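Local coordinates for protein response regulator (Xanthomonas campestris pv. campestris, PDB 3QYY) that probably makes the second messenger cyclic di-GMP through its GGDEF domain, the part present here, whose active site holds cyclic di-GMP and magnesium, at residues Pro42-Phe46 and Gly131-Cys135; Trp79-Trp85 and Ile96-Ala100; Leu48-Asn52 and Lys156-Arg161; Arg147-Ala151 and Arg162-Asp166. One frame throughout, in Å; residues are numbered along the deposited sequence.

Interaction 1 of 4, residues Pro42-Phe46 and Gly131-Cys135; sequences PFVLF and GSAVC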
loop_
_atom_site.group_PDB
_atom_site.type_symbol
_atom_site.label_atom_id
_atom_site.label_comp_id
_atom_site.label_asym_id
_atom_site.label_seq_id
_atom_site.Cartn_x
_atom_site.Cartn_y
_atom_site.Cartn_z
ATOM N N PRO B 42 9.910 26.346 -12.618
ATOM C CA PRO B 42 9.368 25.032 -12.963
ATOM C C PRO B 42 9.270 24.078 -11.778
ATOM O O PRO B 42 10.049 24.164 -10.831
ATOM C CB PRO B 42 10.351 24.531 -14.011
ATOM C CG PRO B 42 11.648 25.050 -13.479
ATOM C CD PRO B 42 11.293 26.481 -13.112
ATOM N N PHE B 43 8.302 23.174 -11.837
ATOM C CA PHE B 43 8.138 22.188 -10.783
ATOM C C PHE B 43 7.588 20.886 -11.339
ATOM O O PHE B 43 6.610 20.875 -12.087
ATOM C CB PHE B 43 7.212 22.694 -9.672
ATOM C CG PHE B 43 7.055 21.714 -8.540
ATOM C CD1 PHE B 43 5.809 21.175 -8.232
ATOM C CD2 PHE B 43 8.167 21.295 -7.814
ATOM C CE1 PHE B 43 5.669 20.226 -7.216
ATOM C CE2 PHE B 43 8.041 20.345 -6.794
ATOM C CZ PHE B 43 6.784 19.810 -6.497
ATOM N N VAL B 44 8.242 19.790 -10.973
ATOM C CA VAL B 44 7.833 18.468 -11.406
ATOM C C VAL B 44 7.631 17.620 -10.154
ATOM O O VAL B 44 8.497 17.582 -9.277
ATOM C CB VAL B 44 8.912 17.812 -12.286
ATOM C CG1 VAL B 44 8.410 16.476 -12.814
ATOM C CG2 VAL B 44 9.281 18.746 -13.442
ATOM N N LEU B 45 6.484 16.955 -10.066
ATOM C CA LEU B 45 6.179 16.099 -8.920
ATOM C C LEU B 45 6.234 14.639 -9.330
ATOM O O LEU B 45 5.672 14.257 -10.360
ATOM C CB LEU B 45 4.782 16.413 -8.371
ATOM C CG LEU B 45 4.297 15.510 -7.229
ATOM C CD1 LEU B 45 5.127 15.791 -5.974
ATOM C CD2 LEU B 45 2.813 15.754 -6.964
ATOM N N PHE B 46 6.915 13.826 -8.524
ATOM C CA PHE B 46 7.022 12.395 -8.779
ATOM C C PHE B 46 6.410 11.611 -7.623
ATOM O O PHE B 46 6.576 11.976 -6.459
ATOM C CB PHE B 46 8.481 11.941 -8.895
ATOM C CG PHE B 46 9.239 12.568 -10.026
ATOM C CD1 PHE B 46 9.902 13.777 -9.848
ATOM C CD2 PHE B 46 9.312 11.935 -11.263
ATOM C CE1 PHE B 46 10.637 14.347 -10.889
ATOM C CE2 PHE B 46 10.044 12.497 -12.313
ATOM C CZ PHE B 46 10.706 13.704 -12.122
ATOM N N GLY B 131 5.660 7.725 -11.287
ATOM C CA GLY B 131 4.771 8.515 -12.120
ATOM C C GLY B 131 5.086 9.991 -11.928
ATOM O O GLY B 131 5.379 10.429 -10.809
ATOM N N SER B 132 5.034 10.767 -13.004
ATOM C CA SER B 132 5.331 12.193 -12.905
ATOM C C SER B 132 4.241 13.087 -13.487
ATOM O O SER B 132 3.434 12.656 -14.316
ATOM C CB SER B 132 6.660 12.503 -13.607
ATOM O OG SER B 132 6.582 12.237 -15.000
ATOM N N ALA B 133 4.227 14.335 -13.031
ATOM C CA ALA B 133 3.282 15.342 -13.502
ATOM C C ALA B 133 3.986 16.696 -13.404
ATOM O O ALA B 133 4.741 16.944 -12.461
ATOM C CB ALA B 133 2.018 15.337 -12.645
ATOM N N VAL B 134 3.749 17.565 -14.381
ATOM C CA VAL B 134 4.375 18.881 -14.391
ATOM C C VAL B 134 3.380 19.972 -14.008
ATOM O O VAL B 134 2.225 19.955 -14.437
ATOM C CB VAL B 134 4.966 19.204 -15.784
ATOM C CG1 VAL B 134 6.041 18.189 -16.137
ATOM C CG2 VAL B 134 3.866 19.189 -16.832
ATOM N N CYS B 135 3.827 20.916 -13.188
ATOM C CA CYS B 135 2.959 22.003 -12.763
ATOM C C CYS B 135 2.756 22.981 -13.915
ATOM O O CYS B 135 3.697 23.321 -14.632
ATOM C CB CYS B 135 3.563 22.736 -11.563
ATOM S SG CYS B 135 2.441 23.923 -10.775
HETATM O O HOH W 1 6.481 23.614 -14.221
#
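Phe46 brings its ring obliquely against Ser132, its non-hydrogen-bonded partner where strands 44-50 and 128-134 run antiparallel as neighbours in the central sheet of the GGDEF domain. Phe46 CD2 lies 3.6 Å from Ser132 CB. With CG anti to its own carbonyl carbon (chi1 -62°), Phe46 turns CD2 and CE2 to that carbon, and a residue as small as serine suits a place beside the ring. Val44 and Val134 form the other non-hydrogen-bonded pair on this face; their branches touch more loosely, Val44 CG2 to Val134 CG1 at 4.3 Å, and helix 102-116 covers the valines and the phenylalanine with Ala105, Leu109 and Glu102. Leu45 and Ala133 point to the opposite face, toward Leu144 of helix 141-157. They make the hydrogen-bonded pair, Leu45 N to Ala133 O and Ala133 N to Leu45 O, each 3.0 Å; the alanine's short side chain suits the close approach of the helix. Beyond the last bridge Phe43 sets its ring beside Cys135, whose CB lies near the ring plane at the edge, and the two CB atoms are 4.1 Å apart. The pairing is prolonged there by Cys135 N to Phe43 O, almost straight at 176°, and by a water that accepts from Phe43 N and donates to Cys135 O at 2.8 Å.

Interaction 2 of 4, residues Trp79-Trp85 and Ile96-Ala100; sequences WLGAQDW and IGVHA
Gly97 passes its backbone beneath the indole of Trp85, its CA 3.8 Å from the centroid of the five-membered ring in a CH-pi contact over the face. Glycine, with no side chain, lets the backbone lie directly against the indole face. The two residues are an antiparallel hydrogen-bonded pair: Trp85 N gives to Gly97 O at 2.9 Å and Gly97 N to Trp85 O at 2.8 Å. Because Trp85 CG sits between its backbone N and carbonyl carbon (chi1 55°), the ring folds back over the partner strand.

Just before this pair, Asp84 reaches the residue that follows strand 93-98. Its OD2 accepts from His99 N at 2.8 Å, the donor coming from above the carboxylate plane, while OD1 takes Gly81 N. One aspartate thus ties the type I turn Gly81-Asp84 to His99 and satisfies an amide beyond the last bridge. The imidazole adds a longer bond from His99 ND1 to Gln83 O, 3.3 Å, with the acceptor in the ring plane.

On the other face the contact is apolar. Ile96 CG2 touches Leu80 CD2 at 3.9 Å, and Val98 CG2 meets the edge of the Trp79 ring at CZ3, 4.1 Å away; Leu80 CD2 also covers one face of that indole. Farther out, Ser32 of helix 22-38 bonds Trp85 NE1, Trp112 of helix 102-116 meets Trp79, and strand 44-50 flanks strand 93-98. The hairpin of strands 85-90 and 93-98, whose turn carries the GGDEF signature with Gly91, Asp92 and Glu93 at the ligand or metal site, lies between the two helices.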
loop_
_atom_site.group_PDB
_atom_site.type_symbol
_atom_site.label_atom_id
_atom_site.label_comp_id
_atom_site.label_asym_id
_atom_site.label_seq_id
_atom_site.Cartn_x
_atom_site.Cartn_y
_atom_site.Cartn_z
ATOM N N TRP B 79 21.497 14.038 -4.924
ATOM C CA TRP B 79 21.371 14.747 -6.194
ATOM C C TRP B 79 20.318 15.849 -6.165
ATOM O O TRP B 79 20.319 16.743 -7.015
ATOM C CB TRP B 79 21.070 13.771 -7.346
ATOM C CG TRP B 79 19.798 12.963 -7.222
ATOM C CD1 TRP B 79 19.685 11.672 -6.782
ATOM C CD2 TRP B 79 18.475 13.370 -7.607
ATOM N NE1 TRP B 79 18.380 11.248 -6.876
ATOM C CE2 TRP B 79 17.615 12.269 -7.379
ATOM C CE3 TRP B 79 17.934 14.555 -8.124
ATOM C CZ2 TRP B 79 16.242 12.320 -7.651
ATOM C CZ3 TRP B 79 16.566 14.607 -8.396
ATOM C CH2 TRP B 79 15.737 13.493 -8.158
ATOM N N LEU B 80 19.422 15.789 -5.185
ATOM C CA LEU B 80 18.369 16.790 -5.067
ATOM C C LEU B 80 18.937 18.193 -4.910
ATOM O O LEU B 80 19.972 18.387 -4.271
ATOM C CB LEU B 80 17.461 16.470 -3.876
ATOM C CG LEU B 80 16.507 15.286 -4.055
ATOM C CD1 LEU B 80 15.787 14.996 -2.741
ATOM C CD2 LEU B 80 15.504 15.608 -5.156
ATOM N N GLY B 81 18.247 19.164 -5.499
ATOM C CA GLY B 81 18.681 20.545 -5.416
ATOM C C GLY B 81 18.322 21.168 -4.082
ATOM O O GLY B 81 17.560 20.594 -3.306
ATOM N N ALA B 82 18.867 22.351 -3.820
ATOM C CA ALA B 82 18.625 23.062 -2.570
ATOM C C ALA B 82 17.154 23.383 -2.328
ATOM O O ALA B 82 16.734 23.562 -1.185
ATOM C CB ALA B 82 19.445 24.347 -2.542
ATOM N N GLN B 83 16.369 23.456 -3.397
ATOM C CA GLN B 83 14.953 23.772 -3.261
ATOM C C GLN B 83 14.060 22.569 -3.557
ATOM O O GLN B 83 12.835 22.658 -3.474
ATOM C CB GLN B 83 14.584 24.928 -4.190
ATOM C CG GLN B 83 13.361 25.692 -3.728
ATOM C CD GLN B 83 13.513 26.189 -2.304
ATOM O OE1 GLN B 83 14.450 26.926 -1.987
ATOM N NE2 GLN B 83 12.593 25.786 -1.434
ATOM N N ASP B 84 14.682 21.450 -3.904
ATOM C CA ASP B 84 13.944 20.231 -4.204
ATOM C C ASP B 84 13.657 19.504 -2.891
ATOM O O ASP B 84 14.119 19.920 -1.827
ATOM C CB ASP B 84 14.772 19.347 -5.136
ATOM C CG ASP B 84 15.130 20.047 -6.442
ATOM O OD1 ASP B 84 16.043 19.569 -7.139
ATOM O OD2 ASP B 84 14.492 21.070 -6.776
ATOM N N TRP B 85 12.894 18.421 -2.950
ATOM C CA TRP B 85 12.591 17.700 -1.725
ATOM C C TRP B 85 12.136 16.274 -1.942
ATOM O O TRP B 85 11.702 15.905 -3.033
ATOM C CB TRP B 85 11.521 18.446 -0.921
ATOM C CG TRP B 85 10.256 18.741 -1.688
ATOM C CD1 TRP B 85 9.959 19.884 -2.372
ATOM C CD2 TRP B 85 9.121 17.878 -1.836
ATOM N NE1 TRP B 85 8.706 19.789 -2.935
ATOM C CE2 TRP B 85 8.169 18.569 -2.620
ATOM C CE3 TRP B 85 8.814 16.586 -1.380
ATOM C CZ2 TRP B 85 6.925 18.011 -2.961
ATOM C CZ3 TRP B 85 7.577 16.031 -1.719
ATOM C CH2 TRP B 85 6.650 16.746 -2.502
ATOM N N ILE B 96 8.696 13.014 -4.621
ATOM C CA ILE B 96 9.882 13.821 -4.845
ATOM C C ILE B 96 9.469 15.057 -5.634
ATOM O O ILE B 96 8.782 14.954 -6.656
ATOM C CB ILE B 96 10.976 13.044 -5.630
ATOM C CG1 ILE B 96 11.513 11.887 -4.775
ATOM C CG2 ILE B 96 12.113 13.990 -6.010
ATOM C CD1 ILE B 96 12.683 11.120 -5.406
ATOM N N GLY B 97 9.865 16.222 -5.130
ATOM C CA GLY B 97 9.553 17.470 -5.798
ATOM C C GLY B 97 10.839 18.042 -6.366
ATOM O O GLY B 97 11.820 18.215 -5.637
ATOM N N VAL B 98 10.845 18.321 -7.665
ATOM C CA VAL B 98 12.034 18.864 -8.315
ATOM C C VAL B 98 11.719 20.172 -9.030
ATOM O O VAL B 98 10.885 20.205 -9.937
ATOM C CB VAL B 98 12.612 17.877 -9.355
ATOM C CG1 VAL B 98 13.842 18.489 -10.027
ATOM C CG2 VAL B 98 12.969 16.556 -8.685
ATOM N N HIS B 99 12.381 21.247 -8.613
ATOM C CA HIS B 99 12.175 22.539 -9.247
ATOM C C HIS B 99 13.178 22.726 -10.372
ATOM O O HIS B 99 14.190 23.415 -10.221
ATOM C CB HIS B 99 12.298 23.678 -8.232
ATOM C CG HIS B 99 11.069 23.874 -7.401
ATOM N ND1 HIS B 99 10.993 23.497 -6.078
ATOM C CD2 HIS B 99 9.856 24.386 -7.716
ATOM C CE1 HIS B 99 9.787 23.771 -5.613
ATOM N NE2 HIS B 99 9.078 24.310 -6.588
ATOM N N ALA B 100 12.877 22.089 -11.500
ATOM C CA ALA B 100 13.702 22.140 -12.701
ATOM C C ALA B 100 12.796 21.778 -13.873
ATOM O O ALA B 100 11.643 21.406 -13.672
ATOM C CB ALA B 100 14.836 21.138 -12.595
#

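Interaction 3 of 4, residues Leu48-Asn52 and Lys156-Arg161; sequences LDMDN and KFSGGR. With MG (magnesium ion), chain I.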
loop_
_atom_site.group_PDB
_atom_site.type_symbol
_atom_site.label_atom_id
_atom_site.label_comp_id
_atom_site.label_asym_id
_atom_site.label_seq_id
_atom_site.Cartn_x
_atom_site.Cartn_y
_atom_site.Cartn_z
ATOM N N LEU B 48 6.452 7.780 -6.170
ATOM C CA LEU B 48 7.163 6.513 -6.298
ATOM C C LEU B 48 6.649 5.448 -5.335
ATOM O O LEU B 48 6.298 5.744 -4.196
ATOM C CB LEU B 48 8.657 6.719 -6.028
ATOM C CG LEU B 48 9.340 7.976 -6.579
ATOM C CD1 LEU B 48 10.823 7.913 -6.246
ATOM C CD2 LEU B 48 9.145 8.078 -8.070
ATOM N N ASP B 49 6.622 4.204 -5.797
ATOM C CA ASP B 49 6.185 3.085 -4.966
ATOM C C ASP B 49 7.124 1.919 -5.248
ATOM O O ASP B 49 7.308 1.528 -6.402
ATOM C CB ASP B 49 4.744 2.685 -5.307
ATOM C CG ASP B 49 4.211 1.591 -4.396
ATOM O OD1 ASP B 49 3.509 0.687 -4.899
ATOM O OD2 ASP B 49 4.482 1.644 -3.176
ATOM N N MET B 50 7.733 1.372 -4.199
ATOM C CA MET B 50 8.650 0.254 -4.370
ATOM C C MET B 50 7.905 -1.000 -4.824
ATOM O O MET B 50 6.731 -1.193 -4.495
ATOM C CB MET B 50 9.406 -0.029 -3.068
ATOM C CG MET B 50 10.374 1.075 -2.667
ATOM S SD MET B 50 11.537 0.528 -1.408
ATOM C CE MET B 50 12.693 -0.425 -2.412
ATOM N N ASP B 51 8.606 -1.843 -5.576
ATOM C CA ASP B 51 8.044 -3.086 -6.111
ATOM C C ASP B 51 8.517 -4.339 -5.372
ATOM O O ASP B 51 7.794 -5.335 -5.314
ATOM C CB ASP B 51 8.458 -3.279 -7.579
ATOM C CG ASP B 51 7.898 -2.223 -8.511
ATOM O OD1 ASP B 51 8.417 -2.128 -9.647
ATOM O OD2 ASP B 51 6.945 -1.509 -8.131
ATOM N N ASN B 52 9.720 -4.292 -4.806
ATOM C CA ASN B 52 10.290 -5.489 -4.177
ATOM C C ASN B 52 10.842 -5.401 -2.759
ATOM O O ASN B 52 11.797 -6.105 -2.432
ATOM C CB ASN B 52 11.403 -6.013 -5.084
ATOM C CG ASN B 52 12.599 -5.071 -5.131
ATOM O OD1 ASN B 52 12.454 -3.854 -4.975
ATOM N ND2 ASN B 52 13.787 -5.630 -5.355
ATOM N N LYS B 156 3.125 0.944 -12.428
ATOM C CA LYS B 156 3.014 -0.238 -11.585
ATOM C C LYS B 156 2.340 -1.410 -12.301
ATOM O O LYS B 156 2.855 -2.528 -12.296
ATOM C CB LYS B 156 2.230 0.106 -10.313
ATOM C CG LYS B 156 1.903 -1.098 -9.435
ATOM C CD LYS B 156 3.125 -1.643 -8.713
ATOM C CE LYS B 156 3.562 -0.724 -7.583
ATOM N NZ LYS B 156 4.620 -1.345 -6.726
ATOM N N PHE B 157 1.194 -1.150 -12.918
ATOM C CA PHE B 157 0.458 -2.201 -13.612
ATOM C C PHE B 157 0.993 -2.575 -14.988
ATOM O O PHE B 157 0.468 -3.482 -15.635
ATOM C CB PHE B 157 -1.024 -1.829 -13.712
ATOM C CG PHE B 157 -1.797 -2.115 -12.460
ATOM C CD1 PHE B 157 -1.558 -1.391 -11.296
ATOM C CD2 PHE B 157 -2.744 -3.139 -12.432
ATOM C CE1 PHE B 157 -2.247 -1.682 -10.119
ATOM C CE2 PHE B 157 -3.439 -3.438 -11.263
ATOM C CZ PHE B 157 -3.191 -2.708 -10.102
ATOM N N SER B 158 2.038 -1.889 -15.438
ATOM C CA SER B 158 2.628 -2.205 -16.731
ATOM C C SER B 158 3.900 -3.019 -16.521
ATOM O O SER B 158 4.655 -3.266 -17.461
ATOM C CB SER B 158 2.947 -0.925 -17.511
ATOM O OG SER B 158 3.967 -0.177 -16.877
ATOM N N GLY B 159 4.142 -3.429 -15.279
ATOM C CA GLY B 159 5.325 -4.219 -14.987
ATOM C C GLY B 159 6.262 -3.605 -13.963
ATOM O O GLY B 159 7.172 -4.272 -13.477
ATOM N N GLY B 160 6.046 -2.337 -13.636
ATOM C CA GLY B 160 6.898 -1.676 -12.665
ATOM C C GLY B 160 8.278 -1.364 -13.212
ATOM O O GLY B 160 8.499 -1.412 -14.423
ATOM N N ARG B 161 9.206 -1.052 -12.314
ATOM C CA ARG B 161 10.580 -0.717 -12.685
ATOM C C ARG B 161 10.623 0.250 -13.862
ATOM O O ARG B 161 11.398 0.067 -14.799
ATOM C CB ARG B 161 11.368 -1.984 -13.038
ATOM C CG ARG B 161 11.409 -3.025 -11.932
ATOM C CD ARG B 161 12.654 -3.892 -12.042
ATOM N NE ARG B 161 12.779 -4.537 -13.345
ATOM C CZ ARG B 161 13.845 -5.232 -13.732
ATOM N NH1 ARG B 161 13.875 -5.786 -14.937
ATOM N NH2 ARG B 161 14.883 -5.371 -12.918
HETATM MG MG MG I . 3.769 0.457 -1.668
HETATM O O HOH W 2 1.985 -0.166 -2.868
HETATM O O HOH W 3 4.774 -1.315 -2.507
HETATM O O HOH W 4 8.603 -4.653 -10.666
HETATM O O HOH W 5 2.732 2.121 -1.120
#
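Lys156 places its ammonium between Asp49 and Asp51 in a salt-bridge network. The salt bridge from NZ to Asp51 OD2 is 2.7 Å and meets the anti side of the carboxylate, 19° out of its plane; the one to Asp49 OD1 is 2.9 Å, and its hydrogen bond is weak. Bends at chi2 and chi3 (72° and 73°) curl the lysine's chain back to reach them. Backbone groups add hydrogen bonds: NZ makes a weak one to Met50 O, and Arg161 N gives to Asp51 OD1 at 3.0 Å, nearly along its C-O axis. Ser129 holds Asp51 OD2 as well, so this carboxylate is held at both oxygens. Gly160, with no side chain, lies with its CA against Asp51 OD1, and Gly159, with positive phi, ends the helix in a Schellman motif. The metal bonds belong to Asp49: OD2 binds magnesium at 2.0 Å while OD1 accepts from a water on the same ion. Lys156 would be expected to ease the crowding of negative charge here. Asp49, near the end of its strand, and Asp92 of the GGDEF signature form the domain's magnesium site beside bound cyclic di-GMP, with Asp51 and Lys156 next to it.

Interaction 4 of 4, residues Arg147-Ala151 and Arg162-Asp166; sequences RADAA and RLVRD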
loop_
_atom_site.group_PDB
_atom_site.type_symbol
_atom_site.label_atom_id
_atom_site.label_comp_id
_atom_site.label_asym_id
_atom_site.label_seq_id
_atom_site.Cartn_x
_atom_site.Cartn_y
_atom_site.Cartn_z
ATOM N N ARG B 147 -2.560 13.610 -10.828
ATOM C CA ARG B 147 -1.956 13.265 -12.111
ATOM C C ARG B 147 -0.725 12.379 -11.942
ATOM O O ARG B 147 -0.578 11.367 -12.628
ATOM C CB ARG B 147 -1.580 14.535 -12.882
ATOM C CG ARG B 147 -2.780 15.325 -13.382
ATOM C CD ARG B 147 -2.344 16.562 -14.150
ATOM N NE ARG B 147 -3.485 17.304 -14.679
ATOM C CZ ARG B 147 -3.382 18.408 -15.410
ATOM N NH1 ARG B 147 -2.186 18.902 -15.703
ATOM N NH2 ARG B 147 -4.474 19.022 -15.845
ATOM N N ALA B 148 0.158 12.763 -11.027
ATOM C CA ALA B 148 1.372 11.993 -10.771
ATOM C C ALA B 148 1.031 10.617 -10.205
ATOM O O ALA B 148 1.631 9.612 -10.582
ATOM C CB ALA B 148 2.266 12.746 -9.794
ATOM N N ASP B 149 0.060 10.579 -9.300
ATOM C CA ASP B 149 -0.361 9.328 -8.669
ATOM C C ASP B 149 -0.919 8.361 -9.709
ATOM O O ASP B 149 -0.582 7.176 -9.712
ATOM C CB ASP B 149 -1.410 9.622 -7.587
ATOM C CG ASP B 149 -1.634 8.446 -6.639
ATOM O OD1 ASP B 149 -0.640 7.818 -6.221
ATOM O OD2 ASP B 149 -2.801 8.161 -6.294
ATOM N N ALA B 150 -1.771 8.867 -10.595
ATOM C CA ALA B 150 -2.357 8.028 -11.637
ATOM C C ALA B 150 -1.258 7.499 -12.554
ATOM O O ALA B 150 -1.314 6.356 -13.008
ATOM C CB ALA B 150 -3.378 8.823 -12.444
ATOM N N ALA B 151 -0.257 8.332 -12.817
ATOM C CA ALA B 151 0.851 7.941 -13.678
ATOM C C ALA B 151 1.650 6.814 -13.030
ATOM O O ALA B 151 2.085 5.879 -13.707
ATOM C CB ALA B 151 1.754 9.145 -13.955
ATOM N N ARG B 162 9.791 1.286 -13.806
ATOM C CA ARG B 162 9.731 2.270 -14.876
ATOM C C ARG B 162 9.031 3.547 -14.434
ATOM O O ARG B 162 8.366 3.580 -13.396
ATOM C CB ARG B 162 8.990 1.683 -16.078
ATOM C CG ARG B 162 7.565 1.265 -15.756
ATOM C CD ARG B 162 6.933 0.501 -16.906
ATOM N NE ARG B 162 6.749 1.332 -18.091
ATOM C CZ ARG B 162 6.221 0.898 -19.231
ATOM N NH1 ARG B 162 6.088 1.723 -20.263
ATOM N NH2 ARG B 162 5.825 -0.365 -19.341
ATOM N N LEU B 163 9.185 4.591 -15.239
ATOM C CA LEU B 163 8.567 5.885 -14.974
ATOM C C LEU B 163 7.584 6.229 -16.083
ATOM O O LEU B 163 7.938 6.205 -17.262
ATOM C CB LEU B 163 9.631 6.984 -14.898
ATOM C CG LEU B 163 9.114 8.425 -15.013
ATOM C CD1 LEU B 163 8.309 8.800 -13.777
ATOM C CD2 LEU B 163 10.287 9.377 -15.186
ATOM N N VAL B 164 6.351 6.540 -15.703
ATOM C CA VAL B 164 5.320 6.930 -16.658
ATOM C C VAL B 164 4.954 8.382 -16.365
ATOM O O VAL B 164 4.788 8.757 -15.203
ATOM C CB VAL B 164 4.058 6.053 -16.519
ATOM C CG1 VAL B 164 2.928 6.629 -17.361
ATOM C CG2 VAL B 164 4.368 4.629 -16.954
ATOM N N ARG B 165 4.833 9.197 -17.409
ATOM C CA ARG B 165 4.495 10.612 -17.238
ATOM C C ARG B 165 3.019 10.890 -17.505
ATOM O O ARG B 165 2.395 10.233 -18.339
ATOM C CB ARG B 165 5.340 11.483 -18.178
ATOM C CG ARG B 165 5.098 11.207 -19.655
ATOM C CD ARG B 165 5.681 12.287 -20.564
ATOM N NE ARG B 165 7.127 12.445 -20.425
ATOM C CZ ARG B 165 7.878 13.160 -21.257
ATOM N NH1 ARG B 165 7.320 13.780 -22.287
ATOM N NH2 ARG B 165 9.186 13.265 -21.059
ATOM N N ASP B 166 2.469 11.873 -16.798
ATOM C CA ASP B 166 1.069 12.249 -16.962
ATOM C C ASP B 166 0.845 12.833 -18.354
ATOM O O ASP B 166 1.816 13.378 -18.921
ATOM C CB ASP B 166 0.681 13.285 -15.904
ATOM C CG ASP B 166 -0.674 13.921 -16.174
ATOM O OD1 ASP B 166 -1.680 13.186 -16.244
ATOM O OD2 ASP B 166 -0.732 15.161 -16.312
HETATM O O HOH W 6 -1.865 11.054 -14.973
#
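Arg147 and Asp166 lie against each other at the start of this contact, chiefly through the arginine's carbons. Its chain runs extended from CG to NE, and Asp166 OD2 comes to 3.0 Å from Arg147 CD, while Arg147 CB is 3.5 Å from Asp166 CG. The guanidinium and carboxylate planes are 28° apart, yet the oxygen stands well out of the guanidinium plane, so that the salt bridge from Arg147 NE to Asp166 OD2 is long, 3.9 Å, with no N-H aimed at the acceptor. Glu143, on the same helix, forms the stronger salt bridge to that NE. The arginine's backbone also takes part: a water donates both to Arg147 O, at 2.7 Å, and to Asp166 OD1, tying the helix to the residue after strand 162-165. A chi1 of 169° swings the Asp166 carboxylate away from its own N and onto the arginine's CB and CG.

One turn on, Ala151 directs its methyl at the strand. Its CB lies 3.3 Å from Val164 O and more loosely, at 4.4 Å, from Val164 CG1, while Val164 CB packs 3.4 Å from Ala151 O. Alanine suits a helix position pressed so near a strand backbone, and the branched valine fills the side facing the helix. These contacts close the beta-alpha-beta unit in which helix 141-157 connects strand 128-134 to the parallel edge strand 162-165. With no direct hydrogen bond between the two segments, van der Waals contact, a shared water and a weak attraction of charges hold the helix to the edge strand.

Interactions 1 and 2 join neighbouring strands of one sheet: Val44 N and Phe46 N bond to Val98 O and Ile96 O, linking strand 44-50 to strand 93-98. Interaction 1 is the buried one, built of backbone bonds and apolar side chains, whereas interaction 2, partly buried, adds a turn and side-chain hydrogen bonds to backbone. Interaction 4 lies at the surface beyond the other edge of interaction 1, where Ser132 pairs with Val164 and Asp166; its chemistry is alanine-valine packing, one water and a long salt bridge. Interaction 3 shares strand 44-50 with interaction 1 and helix 141-157 with interaction 4, but at their active-site ends, where salt bridges and magnesium replace apolar packing.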